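Local coordinates for protein nitrite oxidoreductase subunit A (Kuenenia stuttgartiensis, PDB 7B04) that is a molybdopterin oxidoreductase-family subunit that holds molybdenum, two molybdopterin guanine dinucleotide groups and an iron/sulfur cluster, at residues N70-C75 / N710-P715; S289-N294 / H560-N565; M114-Y119 / N312-A317. All coordinates share one frame; numbering follows the deposited sequence.

Interaction 1. Residues N70-C75 / N710-P715. With SF4 (iron/sulfur cluster), chain C; MD1 (phosphoric acid 4-(2-amino-4-oxo-3,4,5,6,-tetrahydro-pteridin-6-yl)-2-hydroxy-3,4-dimercapto-but-3-en-yl ester guanylate ester), chain D.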
loop_
_atom_site.group_PDB
_atom_site.type_symbol
_atom_site.label_atom_id
_atom_site.label_comp_id
_atom_site.label_asym_id
_atom_site.label_seq_id
_atom_site.Cartn_x
_atom_site.Cartn_y
_atom_site.Cartn_z
ATOM N N ASN B 70 -13.278 0.148 -2.544
ATOM C CA ASN B 70 -13.339 1.441 -1.847
ATOM C C ASN B 70 -11.988 2.129 -1.979
ATOM O O ASN B 70 -11.559 2.897 -1.117
ATOM C CB ASN B 70 -13.766 1.328 -0.374
ATOM C CG ASN B 70 -14.100 2.682 0.250
ATOM O OD1 ASN B 70 -14.009 3.725 -0.400
ATOM N ND2 ASN B 70 -14.475 2.667 1.523
ATOM N N ASP B 71 -11.254 1.811 -3.042
ATOM C CA ASP B 71 -9.951 2.493 -3.272
ATOM C C ASP B 71 -10.205 3.974 -3.599
ATOM O O ASP B 71 -9.389 4.831 -3.206
ATOM C CB ASP B 71 -9.147 1.800 -4.375
ATOM C CG ASP B 71 -7.648 2.008 -4.251
ATOM O OD1 ASP B 71 -7.109 1.749 -3.156
ATOM O OD2 ASP B 71 -7.030 2.427 -5.250
ATOM N N THR B 72 -11.314 4.220 -4.301
ATOM C CA THR B 72 -11.734 5.489 -4.901
ATOM C C THR B 72 -11.156 5.647 -6.300
ATOM O O THR B 72 -11.354 6.695 -6.932
ATOM C CB THR B 72 -11.402 6.737 -4.062
ATOM O OG1 THR B 72 -12.235 7.821 -4.492
ATOM C CG2 THR B 72 -9.966 7.192 -4.245
ATOM N N HIS B 73 -10.450 4.638 -6.810
ATOM C CA HIS B 73 -9.817 4.696 -8.116
ATOM C C HIS B 73 -10.448 3.772 -9.144
ATOM O O HIS B 73 -10.468 4.120 -10.327
ATOM C CB HIS B 73 -8.322 4.395 -7.979
ATOM C CG HIS B 73 -7.612 5.356 -7.078
ATOM N ND1 HIS B 73 -7.344 6.657 -7.441
ATOM C CD2 HIS B 73 -7.136 5.213 -5.819
ATOM C CE1 HIS B 73 -6.725 7.271 -6.447
ATOM N NE2 HIS B 73 -6.586 6.416 -5.451
ATOM N N ALA B 74 -10.969 2.618 -8.718
ATOM C CA ALA B 74 -11.689 1.689 -9.592
ATOM C C ALA B 74 -10.898 1.397 -10.865
ATOM O O ALA B 74 -11.390 1.549 -11.985
ATOM C CB ALA B 74 -13.085 2.221 -9.922
ATOM N N CYS B 75 -9.649 0.977 -10.680
ATOM C CA CYS B 75 -8.747 0.788 -11.808
ATOM C C CYS B 75 -9.262 -0.287 -12.757
ATOM O O CYS B 75 -9.888 -1.269 -12.348
ATOM C CB CYS B 75 -7.351 0.412 -11.309
ATOM S SG CYS B 75 -6.500 1.722 -10.404
ATOM N N ASN B 710 -18.577 3.713 -10.472
ATOM C CA ASN B 710 -18.079 5.029 -10.844
ATOM C C ASN B 710 -17.113 5.478 -9.762
ATOM O O ASN B 710 -16.855 4.756 -8.793
ATOM C CB ASN B 710 -19.211 6.059 -10.980
ATOM C CG ASN B 710 -20.366 5.569 -11.828
ATOM O OD1 ASN B 710 -20.174 5.009 -12.905
ATOM N ND2 ASN B 710 -21.581 5.788 -11.344
ATOM N N SER B 711 -16.548 6.668 -9.935
ATOM C CA SER B 711 -15.648 7.218 -8.935
ATOM C C SER B 711 -15.873 8.716 -8.812
ATOM O O SER B 711 -16.501 9.349 -9.664
ATOM C CB SER B 711 -14.183 6.917 -9.264
ATOM O OG SER B 711 -13.308 7.550 -8.350
ATOM N N CYS B 712 -15.352 9.273 -7.722
ATOM C CA CYS B 712 -15.385 10.704 -7.473
ATOM C C CYS B 712 -14.052 11.380 -7.762
ATOM O O CYS B 712 -13.963 12.609 -7.672
ATOM C CB CYS B 712 -15.803 10.974 -6.026
ATOM S SG CYS B 712 -14.649 10.338 -4.794
ATOM N N SER B 713 -13.024 10.576 -8.031
ATOM C CA SER B 713 -11.684 11.123 -8.330
ATOM C C SER B 713 -11.371 10.993 -9.817
ATOM O O SER B 713 -10.348 11.500 -10.245
ATOM C CB SER B 713 -10.649 10.464 -7.504
ATOM O OG SER B 713 -10.741 9.073 -7.643
ATOM N N ASN B 714 -12.235 10.325 -10.565
ATOM C CA ASN B 714 -12.006 10.141 -12.018
ATOM C C ASN B 714 -13.351 10.144 -12.740
ATOM O O ASN B 714 -14.337 9.714 -12.168
ATOM C CB ASN B 714 -11.146 8.917 -12.310
ATOM C CG ASN B 714 -11.849 7.641 -11.951
ATOM O OD1 ASN B 714 -13.031 7.534 -12.145
ATOM N ND2 ASN B 714 -11.141 6.673 -11.425
ATOM N N PRO B 715 -13.412 10.579 -14.004
ATOM C CA PRO B 715 -14.665 10.651 -14.717
ATOM C C PRO B 715 -15.097 9.349 -15.381
ATOM O O PRO B 715 -16.063 9.351 -16.025
ATOM C CB PRO B 715 -14.311 11.639 -15.820
ATOM C CG PRO B 715 -12.871 11.375 -16.095
ATOM C CD PRO B 715 -12.281 11.101 -14.739
HETATM FE FE1 SF4 C . -7.079 0.421 -5.776
HETATM FE FE2 SF4 C . -7.216 -1.862 -7.269
HETATM FE FE3 SF4 C . -4.800 -0.654 -6.833
HETATM FE FE4 SF4 C . -6.633 0.529 -8.475
HETATM S S1 SF4 C . -5.590 -1.468 -8.802
HETATM S S2 SF4 C . -5.402 1.542 -6.845
HETATM S S3 SF4 C . -8.576 -0.038 -7.434
HETATM S S4 SF4 C . -6.164 -1.597 -5.264
HETATM P PB MD1 D . -6.537 10.578 4.486
HETATM O O3B MD1 D . -6.591 10.364 6.118
HETATM O O1B MD1 D . -5.123 10.899 4.066
HETATM O O2B MD1 D . -7.447 11.719 4.101
HETATM O O3A MD1 D . -7.038 9.186 3.755
HETATM C C10 MD1 D . -8.374 8.772 3.850
HETATM C C11 MD1 D . -8.774 8.059 2.526
HETATM O O11 MD1 D . -7.449 7.301 2.033
HETATM C C12 MD1 D . -9.881 7.328 2.724
HETATM S S12 MD1 D . -11.171 7.978 3.825
HETATM C C13 MD1 D . -10.234 5.966 2.068
HETATM S S13 MD1 D . -11.831 5.245 2.541
HETATM C C14 MD1 D . -9.402 5.204 1.178
HETATM N N15 MD1 D . -8.162 4.753 2.090
HETATM C C16 MD1 D . -7.068 4.286 1.341
HETATM C C15 MD1 D . -6.248 3.123 1.771
HETATM O O14 MD1 D . -6.507 2.546 2.774
HETATM N N17 MD1 D . -5.100 2.692 0.927
HETATM C C17 MD1 D . -4.765 3.448 -0.380
HETATM N N16 MD1 D . -3.645 3.019 -1.196
HETATM N N18 MD1 D . -5.597 4.632 -0.817
HETATM C C20 MD1 D . -6.713 5.060 -0.013
HETATM N N8 MD1 D . -7.517 6.158 -0.373
HETATM C C7 MD1 D . -9.073 5.836 -0.149
HETATM P PA MD1 D . -5.268 10.297 7.100
HETATM O O1A MD1 D . -5.682 9.664 8.405
HETATM O O2A MD1 D . -4.212 9.454 6.428
HETATM O "O5'" MD1 D . -4.653 11.796 7.406
HETATM C "C5'" MD1 D . -3.769 12.369 6.491
HETATM C "C4'" MD1 D . -2.666 13.212 7.223
HETATM O "O4'" MD1 D . -3.282 14.271 8.190
HETATM C "C1'" MD1 D . -2.398 14.134 9.461
HETATM N N9 MD1 D . -3.084 14.650 10.674
HETATM C C4 MD1 D . -3.309 15.954 10.799
HETATM N N3 MD1 D . -3.002 17.109 9.908
HETATM C C2 MD1 D . -3.377 18.463 10.310
HETATM N N2 MD1 D . -3.079 19.586 9.440
HETATM N N1 MD1 D . -4.045 18.683 11.570
HETATM C C6 MD1 D . -4.335 17.569 12.420
HETATM O O6 MD1 D . -4.884 17.741 13.454
HETATM C C5 MD1 D . -3.937 16.151 11.991
HETATM N N7 MD1 D . -4.086 14.967 12.578
HETATM C C8 MD1 D . -3.558 14.026 11.770
HETATM C "C2'" MD1 D . -2.231 12.875 9.522
HETATM O "O2'" MD1 D . -1.099 12.544 10.377
HETATM C "C3'" MD1 D . -1.925 12.457 7.945
HETATM O "O3'" MD1 D . -0.527 12.713 7.625
#
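Ser711 and Asn714 each send a side-chain hydrogen bond to a backbone carbonyl of 70-75, at Thr72 and His73. Ser711 OG donates to Thr72 O at 2.6 Å; OG stands anti to the backbone N (chi1 175°), and it reaches the oxygen from above the carbonyl plane, 46° out of it. The same OG accepts from Ser713 N at 3.1 Å, closing an ST turn that fixes the hydroxyl between two backbones. Ser713 OG also lies 2.6 Å from Thr72 O. Asn714 ND2 gives a weak bond, bent to 122°, to His73 O, which has a second donor in Arg113. Among the looser side-chain contacts, Thr72 OG1 lies 3.5 Å from Cys712 SG. Of the two segments, 70-75 is the one that binds metal: Cys75 SG holds SF4 FE4 at 2.3 Å and Asp71 OD2 holds SF4 FE1 at 2.1 Å, though crowding makes OD2's exact place doubtful. The contact is buried between two loops, one joining strands 61-66 and 76-82, the other joining strands 707-709 and 716-720, while helix 314-321 packs against His73 and Asn714.

Interaction 2. Residues S289-N294 / H560-N565; sequences SDVDMN and HTWAGN. With MD1 (phosphoric acid 4-(2-amino-4-oxo-3,4,5,6,-tetrahydro-pteridin-6-yl)-2-hydroxy-3,4-dimercapto-but-3-en-yl ester guanylate ester), chain D.
The rings of His560 and Trp562 both receive side chains of 289-294. Val291 CG1 sits over one face of the imidazole, 3.5 Å from its centroid, in a CH-pi contact, and Ser289 OG lies at the ring edge, hydrogen-bonded to His560 ND1 at 3.0 Å. The other ring nitrogen, NE2, is hydrogen-bonded to Ser557 O. Asp290 CB lies over one face of the indole and Met293 SD over the opposite one, 4.3 Å from the centroid of the six-membered ring, a Met-aromatic contact, with SD anti to CA (chi2 -174°). Val291 O lies in the indole plane at the edge, 3.0 Å from Trp562 CH2, and Val291 CG2 packs on Trp562 CZ2 at 3.5 Å. Trp562 NE1 is hydrogen-bonded to His524 ND1. Between the backbones, Thr561 N donates to Ser289 O at 3.2 Å. The contact sets the loop between helix 280-283 and strand 301-304 against strand 558-561, within this chain an outermost strand of the five-stranded parallel sheet, just before the chain reaches MD1 at Ala563 and Gly564.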
loop_
_atom_site.group_PDB
_atom_site.type_symbol
_atom_site.label_atom_id
_atom_site.label_comp_id
_atom_site.label_asym_id
_atom_site.label_seq_id
_atom_site.Cartn_x
_atom_site.Cartn_y
_atom_site.Cartn_z
ATOM N N SER B 289 -17.159 18.716 -2.025
ATOM C CA SER B 289 -16.435 19.406 -3.085
ATOM C C SER B 289 -15.139 18.651 -3.364
ATOM O O SER B 289 -14.203 18.694 -2.560
ATOM C CB SER B 289 -16.153 20.853 -2.686
ATOM O OG SER B 289 -15.357 21.511 -3.656
ATOM N N ASP B 290 -15.097 17.933 -4.488
ATOM C CA ASP B 290 -13.906 17.220 -4.932
ATOM C C ASP B 290 -13.760 17.414 -6.437
ATOM O O ASP B 290 -14.621 18.014 -7.088
ATOM C CB ASP B 290 -13.968 15.738 -4.546
ATOM C CG ASP B 290 -15.230 15.060 -5.034
ATOM O OD1 ASP B 290 -16.086 15.739 -5.641
ATOM O OD2 ASP B 290 -15.367 13.841 -4.803
ATOM N N VAL B 291 -12.673 16.889 -7.005
ATOM C CA VAL B 291 -12.325 17.145 -8.399
ATOM C C VAL B 291 -11.845 15.867 -9.072
ATOM O O VAL B 291 -11.390 14.925 -8.416
ATOM C CB VAL B 291 -11.233 18.231 -8.538
ATOM C CG1 VAL B 291 -11.723 19.564 -8.013
ATOM C CG2 VAL B 291 -9.958 17.805 -7.821
ATOM N N ASP B 292 -11.972 15.832 -10.400
ATOM C CA ASP B 292 -11.198 14.876 -11.181
ATOM C C ASP B 292 -9.734 15.268 -11.048
ATOM O O ASP B 292 -9.341 16.357 -11.480
ATOM C CB ASP B 292 -11.625 14.872 -12.650
ATOM C CG ASP B 292 -13.029 14.348 -12.850
ATOM O OD1 ASP B 292 -13.478 13.512 -12.039
ATOM O OD2 ASP B 292 -13.684 14.772 -13.825
ATOM N N MET B 293 -8.921 14.385 -10.470
ATOM C CA MET B 293 -7.588 14.771 -10.022
ATOM C C MET B 293 -6.628 15.136 -11.149
ATOM O O MET B 293 -5.518 15.570 -10.859
ATOM C CB MET B 293 -6.991 13.686 -9.126
ATOM C CG MET B 293 -7.994 13.158 -8.117
ATOM S SD MET B 293 -7.301 12.008 -6.918
ATOM C CE MET B 293 -5.980 12.999 -6.224
ATOM N N ASN B 294 -6.965 14.927 -12.418
ATOM C CA ASN B 294 -6.114 15.546 -13.431
ATOM C C ASN B 294 -6.159 17.071 -13.312
ATOM O O ASN B 294 -5.212 17.758 -13.715
ATOM C CB ASN B 294 -6.480 15.071 -14.838
ATOM C CG ASN B 294 -7.913 15.356 -15.206
ATOM O OD1 ASN B 294 -8.693 15.860 -14.400
ATOM N ND2 ASN B 294 -8.271 15.032 -16.442
ATOM N N HIS B 560 -11.078 21.431 -1.288
ATOM C CA HIS B 560 -11.609 20.104 -1.559
ATOM C C HIS B 560 -11.226 19.120 -0.465
ATOM O O HIS B 560 -10.129 19.194 0.098
ATOM C CB HIS B 560 -11.114 19.589 -2.916
ATOM C CG HIS B 560 -11.344 20.549 -4.041
ATOM N ND1 HIS B 560 -12.599 20.819 -4.543
ATOM C CD2 HIS B 560 -10.480 21.309 -4.756
ATOM C CE1 HIS B 560 -12.499 21.704 -5.519
ATOM N NE2 HIS B 560 -11.224 22.015 -5.670
ATOM N N THR B 561 -12.139 18.197 -0.174
ATOM C CA THR B 561 -11.885 17.081 0.721
ATOM C C THR B 561 -11.764 15.792 -0.084
ATOM O O THR B 561 -12.320 15.669 -1.178
ATOM C CB THR B 561 -12.993 16.933 1.772
ATOM O OG1 THR B 561 -12.599 15.965 2.752
ATOM C CG2 THR B 561 -14.294 16.487 1.129
ATOM N N TRP B 562 -11.016 14.839 0.464
ATOM C CA TRP B 562 -10.791 13.558 -0.188
ATOM C C TRP B 562 -11.143 12.430 0.763
ATOM O O TRP B 562 -10.900 12.521 1.969
ATOM C CB TRP B 562 -9.347 13.415 -0.655
ATOM C CG TRP B 562 -9.010 14.380 -1.719
ATOM C CD1 TRP B 562 -8.217 15.479 -1.604
ATOM C CD2 TRP B 562 -9.473 14.356 -3.074
ATOM N NE1 TRP B 562 -8.147 16.136 -2.804
ATOM C CE2 TRP B 562 -8.911 15.469 -3.724
ATOM C CE3 TRP B 562 -10.303 13.498 -3.800
ATOM C CZ2 TRP B 562 -9.151 15.749 -5.065
ATOM C CZ3 TRP B 562 -10.541 13.778 -5.132
ATOM C CH2 TRP B 562 -9.967 14.894 -5.750
ATOM N N ALA B 563 -11.708 11.367 0.207
ATOM C CA ALA B 563 -12.250 10.289 1.012
ATOM C C ALA B 563 -12.317 9.037 0.142
ATOM O O ALA B 563 -11.657 8.958 -0.899
ATOM C CB ALA B 563 -13.619 10.696 1.576
ATOM N N GLY B 564 -13.107 8.060 0.571
ATOM C CA GLY B 564 -13.378 6.911 -0.258
ATOM C C GLY B 564 -14.349 7.271 -1.368
ATOM O O GLY B 564 -14.641 8.436 -1.641
ATOM N N ASN B 565 -14.860 6.231 -2.022
ATOM C CA ASN B 565 -15.776 6.408 -3.146
ATOM C C ASN B 565 -17.200 6.480 -2.613
ATOM O O ASN B 565 -17.807 5.460 -2.283
ATOM C CB ASN B 565 -15.618 5.289 -4.167
ATOM C CG ASN B 565 -16.000 5.732 -5.564
ATOM O OD1 ASN B 565 -16.427 6.870 -5.766
ATOM N ND2 ASN B 565 -15.847 4.841 -6.533
HETATM P PB MD1 D . -6.537 10.578 4.486
HETATM O O3B MD1 D . -6.591 10.364 6.118
HETATM O O1B MD1 D . -5.123 10.899 4.066
HETATM O O2B MD1 D . -7.447 11.719 4.101
HETATM O O3A MD1 D . -7.038 9.186 3.755
HETATM C C10 MD1 D . -8.374 8.772 3.850
HETATM C C11 MD1 D . -8.774 8.059 2.526
HETATM O O11 MD1 D . -7.449 7.301 2.033
HETATM C C12 MD1 D . -9.881 7.328 2.724
HETATM S S12 MD1 D . -11.171 7.978 3.825
HETATM C C13 MD1 D . -10.234 5.966 2.068
HETATM S S13 MD1 D . -11.831 5.245 2.541
HETATM C C14 MD1 D . -9.402 5.204 1.178
HETATM N N15 MD1 D . -8.162 4.753 2.090
HETATM C C16 MD1 D . -7.068 4.286 1.341
HETATM C C15 MD1 D . -6.248 3.123 1.771
HETATM O O14 MD1 D . -6.507 2.546 2.774
HETATM N N17 MD1 D . -5.100 2.692 0.927
HETATM C C17 MD1 D . -4.765 3.448 -0.380
HETATM N N16 MD1 D . -3.645 3.019 -1.196
HETATM N N18 MD1 D . -5.597 4.632 -0.817
HETATM C C20 MD1 D . -6.713 5.060 -0.013
HETATM N N8 MD1 D . -7.517 6.158 -0.373
HETATM C C7 MD1 D . -9.073 5.836 -0.149
HETATM P PA MD1 D . -5.268 10.297 7.100
HETATM O O1A MD1 D . -5.682 9.664 8.405
HETATM O O2A MD1 D . -4.212 9.454 6.428
HETATM O "O5'" MD1 D . -4.653 11.796 7.406
HETATM C "C5'" MD1 D . -3.769 12.369 6.491
HETATM C "C4'" MD1 D . -2.666 13.212 7.223
HETATM O "O4'" MD1 D . -3.282 14.271 8.190
HETATM C "C1'" MD1 D . -2.398 14.134 9.461
HETATM N N9 MD1 D . -3.084 14.650 10.674
HETATM C C4 MD1 D . -3.309 15.954 10.799
HETATM N N3 MD1 D . -3.002 17.109 9.908
HETATM C C2 MD1 D . -3.377 18.463 10.310
HETATM N N2 MD1 D . -3.079 19.586 9.440
HETATM N N1 MD1 D . -4.045 18.683 11.570
HETATM C C6 MD1 D . -4.335 17.569 12.420
HETATM O O6 MD1 D . -4.884 17.741 13.454
HETATM C C5 MD1 D . -3.937 16.151 11.991
HETATM N N7 MD1 D . -4.086 14.967 12.578
HETATM C C8 MD1 D . -3.558 14.026 11.770
HETATM C "C2'" MD1 D . -2.231 12.875 9.522
HETATM O "O2'" MD1 D . -1.099 12.544 10.377
HETATM C "C3'" MD1 D . -1.925 12.457 7.945
HETATM O "O3'" MD1 D . -0.527 12.713 7.625
#

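Interaction 3. Residues M114-Y119 / N312-A317. With MD1 (phosphoric acid 4-(2-amino-4-oxo-3,4,5,6,-tetrahydro-pteridin-6-yl)-2-hydroxy-3,4-dimercapto-but-3-en-yl ester guanylate ester), chain D; SF4 (iron/sulfur cluster), chain C.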
loop_
_atom_site.group_PDB
_atom_site.type_symbol
_atom_site.label_atom_id
_atom_site.label_comp_id
_atom_site.label_asym_id
_atom_site.label_seq_id
_atom_site.Cartn_x
_atom_site.Cartn_y
_atom_site.Cartn_z
ATOM N N MET B 114 -2.105 2.165 -10.950
ATOM C CA MET B 114 -2.508 0.972 -10.219
ATOM C C MET B 114 -1.803 1.016 -8.866
ATOM O O MET B 114 -0.883 1.810 -8.660
ATOM C CB MET B 114 -2.145 -0.296 -11.006
ATOM C CG MET B 114 -3.132 -1.420 -10.899
ATOM S SD MET B 114 -2.947 -2.707 -12.149
ATOM C CE MET B 114 -3.171 -4.164 -11.122
ATOM N N CYS B 115 -2.267 0.215 -7.913
ATOM C CA CYS B 115 -1.546 0.135 -6.648
ATOM C C CYS B 115 -0.889 -1.232 -6.490
ATOM O O CYS B 115 -1.222 -2.190 -7.193
ATOM C CB CYS B 115 -2.463 0.442 -5.454
ATOM S SG CYS B 115 -3.593 -0.871 -4.975
ATOM N N LEU B 116 0.068 -1.303 -5.556
ATOM C CA LEU B 116 0.706 -2.578 -5.235
ATOM C C LEU B 116 -0.318 -3.629 -4.830
ATOM O O LEU B 116 -0.135 -4.816 -5.123
ATOM C CB LEU B 116 1.749 -2.397 -4.128
ATOM C CG LEU B 116 1.308 -2.390 -2.663
ATOM C CD1 LEU B 116 2.492 -2.605 -1.728
ATOM C CD2 LEU B 116 0.605 -1.094 -2.340
ATOM N N LYS B 117 -1.391 -3.218 -4.153
ATOM C CA LYS B 117 -2.399 -4.176 -3.718
ATOM C C LYS B 117 -3.147 -4.759 -4.907
ATOM O O LYS B 117 -3.623 -5.899 -4.845
ATOM C CB LYS B 117 -3.366 -3.507 -2.746
ATOM C CG LYS B 117 -2.682 -2.902 -1.538
ATOM C CD LYS B 117 -3.611 -1.967 -0.791
ATOM C CE LYS B 117 -3.724 -0.616 -1.476
ATOM N NZ LYS B 117 -2.462 0.166 -1.397
ATOM N N GLY B 118 -3.267 -3.991 -5.989
ATOM C CA GLY B 118 -3.845 -4.536 -7.205
ATOM C C GLY B 118 -3.036 -5.690 -7.762
ATOM O O GLY B 118 -3.596 -6.660 -8.279
ATOM N N TYR B 119 -1.705 -5.599 -7.663
ATOM C CA TYR B 119 -0.835 -6.644 -8.193
ATOM C C TYR B 119 -0.901 -7.938 -7.396
ATOM O O TYR B 119 -0.617 -9.004 -7.953
ATOM C CB TYR B 119 0.615 -6.154 -8.252
ATOM C CG TYR B 119 0.948 -5.429 -9.533
ATOM C CD1 TYR B 119 -0.045 -5.043 -10.408
ATOM C CD2 TYR B 119 2.256 -5.150 -9.875
ATOM C CE1 TYR B 119 0.247 -4.382 -11.585
ATOM C CE2 TYR B 119 2.557 -4.496 -11.049
ATOM C CZ TYR B 119 1.550 -4.111 -11.900
ATOM O OH TYR B 119 1.846 -3.455 -13.074
ATOM N N ASN B 312 -2.455 7.750 -0.067
ATOM C CA ASN B 312 -3.856 7.367 -0.028
ATOM C C ASN B 312 -4.643 7.694 -1.288
ATOM O O ASN B 312 -5.854 7.459 -1.316
ATOM C CB ASN B 312 -4.526 8.027 1.185
ATOM C CG ASN B 312 -3.928 7.553 2.501
ATOM O OD1 ASN B 312 -3.721 6.356 2.705
ATOM N ND2 ASN B 312 -3.626 8.493 3.389
ATOM N N LYS B 313 -4.006 8.246 -2.314
ATOM C CA LYS B 313 -4.591 8.359 -3.647
ATOM C C LYS B 313 -3.494 8.079 -4.668
ATOM O O LYS B 313 -3.319 8.803 -5.648
ATOM C CB LYS B 313 -5.256 9.721 -3.870
ATOM C CG LYS B 313 -6.343 10.062 -2.850
ATOM C CD LYS B 313 -7.746 9.864 -3.406
ATOM C CE LYS B 313 -8.799 9.860 -2.298
ATOM N NZ LYS B 313 -8.449 8.945 -1.174
ATOM N N MET B 314 -2.734 7.006 -4.428
ATOM C CA MET B 314 -1.467 6.801 -5.129
ATOM C C MET B 314 -1.584 6.785 -6.651
ATOM O O MET B 314 -0.726 7.400 -7.311
ATOM C CB MET B 314 -0.774 5.545 -4.578
ATOM C CG MET B 314 -1.636 4.315 -4.356
ATOM S SD MET B 314 -0.748 2.939 -3.636
ATOM C CE MET B 314 -0.333 3.702 -2.092
ATOM N N PRO B 315 -2.558 6.104 -7.278
ATOM C CA PRO B 315 -2.555 6.093 -8.756
ATOM C C PRO B 315 -2.755 7.466 -9.376
ATOM O O PRO B 315 -2.331 7.676 -10.519
ATOM C CB PRO B 315 -3.697 5.135 -9.115
ATOM C CG PRO B 315 -4.482 4.984 -7.890
ATOM C CD PRO B 315 -3.581 5.179 -6.750
ATOM N N GLU B 316 -3.331 8.414 -8.646
ATOM C CA GLU B 316 -3.510 9.762 -9.164
ATOM C C GLU B 316 -2.553 10.747 -8.524
ATOM O O GLU B 316 -2.615 11.946 -8.813
ATOM C CB GLU B 316 -4.943 10.250 -8.931
ATOM C CG GLU B 316 -6.007 9.169 -8.943
ATOM C CD GLU B 316 -6.472 8.796 -10.335
ATOM O OE1 GLU B 316 -5.878 9.300 -11.308
ATOM O OE2 GLU B 316 -7.445 8.019 -10.448
ATOM N N ALA B 317 -1.650 10.259 -7.673
ATOM C CA ALA B 317 -0.737 11.152 -6.970
ATOM C C ALA B 317 0.200 11.862 -7.937
ATOM O O ALA B 317 0.629 12.989 -7.679
ATOM C CB ALA B 317 0.051 10.378 -5.918
HETATM P PB MD1 D . -6.537 10.578 4.486
HETATM O O3B MD1 D . -6.591 10.364 6.118
HETATM O O1B MD1 D . -5.123 10.899 4.066
HETATM O O2B MD1 D . -7.447 11.719 4.101
HETATM O O3A MD1 D . -7.038 9.186 3.755
HETATM C C10 MD1 D . -8.374 8.772 3.850
HETATM C C11 MD1 D . -8.774 8.059 2.526
HETATM O O11 MD1 D . -7.449 7.301 2.033
HETATM C C12 MD1 D . -9.881 7.328 2.724
HETATM S S12 MD1 D . -11.171 7.978 3.825
HETATM C C13 MD1 D . -10.234 5.966 2.068
HETATM S S13 MD1 D . -11.831 5.245 2.541
HETATM C C14 MD1 D . -9.402 5.204 1.178
HETATM N N15 MD1 D . -8.162 4.753 2.090
HETATM C C16 MD1 D . -7.068 4.286 1.341
HETATM C C15 MD1 D . -6.248 3.123 1.771
HETATM O O14 MD1 D . -6.507 2.546 2.774
HETATM N N17 MD1 D . -5.100 2.692 0.927
HETATM C C17 MD1 D . -4.765 3.448 -0.380
HETATM N N16 MD1 D . -3.645 3.019 -1.196
HETATM N N18 MD1 D . -5.597 4.632 -0.817
HETATM C C20 MD1 D . -6.713 5.060 -0.013
HETATM N N8 MD1 D . -7.517 6.158 -0.373
HETATM C C7 MD1 D . -9.073 5.836 -0.149
HETATM P PA MD1 D . -5.268 10.297 7.100
HETATM O O1A MD1 D . -5.682 9.664 8.405
HETATM O O2A MD1 D . -4.212 9.454 6.428
HETATM O "O5'" MD1 D . -4.653 11.796 7.406
HETATM C "C5'" MD1 D . -3.769 12.369 6.491
HETATM C "C4'" MD1 D . -2.666 13.212 7.223
HETATM O "O4'" MD1 D . -3.282 14.271 8.190
HETATM C "C1'" MD1 D . -2.398 14.134 9.461
HETATM N N9 MD1 D . -3.084 14.650 10.674
HETATM C C4 MD1 D . -3.309 15.954 10.799
HETATM N N3 MD1 D . -3.002 17.109 9.908
HETATM C C2 MD1 D . -3.377 18.463 10.310
HETATM N N2 MD1 D . -3.079 19.586 9.440
HETATM N N1 MD1 D . -4.045 18.683 11.570
HETATM C C6 MD1 D . -4.335 17.569 12.420
HETATM O O6 MD1 D . -4.884 17.741 13.454
HETATM C C5 MD1 D . -3.937 16.151 11.991
HETATM N N7 MD1 D . -4.086 14.967 12.578
HETATM C C8 MD1 D . -3.558 14.026 11.770
HETATM C "C2'" MD1 D . -2.231 12.875 9.522
HETATM O "O2'" MD1 D . -1.099 12.544 10.377
HETATM C "C3'" MD1 D . -1.925 12.457 7.945
HETATM O "O3'" MD1 D . -0.527 12.713 7.625
HETATM FE FE1 SF4 C . -7.079 0.421 -5.776
HETATM FE FE2 SF4 C . -7.216 -1.862 -7.269
HETATM FE FE3 SF4 C . -4.800 -0.654 -6.833
HETATM FE FE4 SF4 C . -6.633 0.529 -8.475
HETATM S S1 SF4 C . -5.590 -1.468 -8.802
HETATM S S2 SF4 C . -5.402 1.542 -6.845
HETATM S S3 SF4 C . -8.576 -0.038 -7.434
HETATM S S4 SF4 C . -6.164 -1.597 -5.264
#
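Beside the iron/sulfur cluster, the start of helix 116-119 meets the start of helix 314-321, and the pterin end of MD1 lies close by. Cys115 SG is bound to SF4 FE3 at 2.2 Å, while its CB packs on Met314 SD at 3.5 Å. The sulfur of Met314 is also 4.0 Å from Lys117 NZ, with the two side chains crossing obliquely. A bend at chi3 (63°) turns Met314 CE to within 3.5 Å of MD1 N16. Lys117 NZ lies 3.1 Å from that same amino nitrogen and is hydrogen-bonded to Arg919 O. Pro315 CB meets Met114 N at 3.8 Å, and Pro315 CG lies 3.7 Å from SF4 S2. Farther along MD1, Asn312 ND2 donates to the phosphate oxygen O1B at 2.9 Å. No hydrogen bond joins the two segments; van der Waals contacts, chiefly at the Met314 sulfur, do the work. A cluster ligand and a pterin neighbour thus touch directly, and the charge of Lys117, beside the pterin amino group, could polarise the pterin and perhaps, more weakly, the cluster.

All three contacts are buried, and each reaches MD1. Interactions 1 and 3 also share the iron/sulfur cluster, approaching it through a loop and the start of a helix respectively, whereas interaction 2 lies away from it at the edge of the parallel sheet. Their chemistry differs accordingly: hydroxyl and amide groups on backbone carbonyls in interaction 1, aromatic faces in interaction 2, sulfur and apolar packing in interaction 3. Asn565 ties interaction 2 to both segments of interaction 1, through Asn70 and Asn710. Interaction 1 meets interaction 3 where His73 packs on Pro315 and Glu316, and Met293 brings interaction 2 against Glu316 as well. Subunit B packs on both helices of interaction 3.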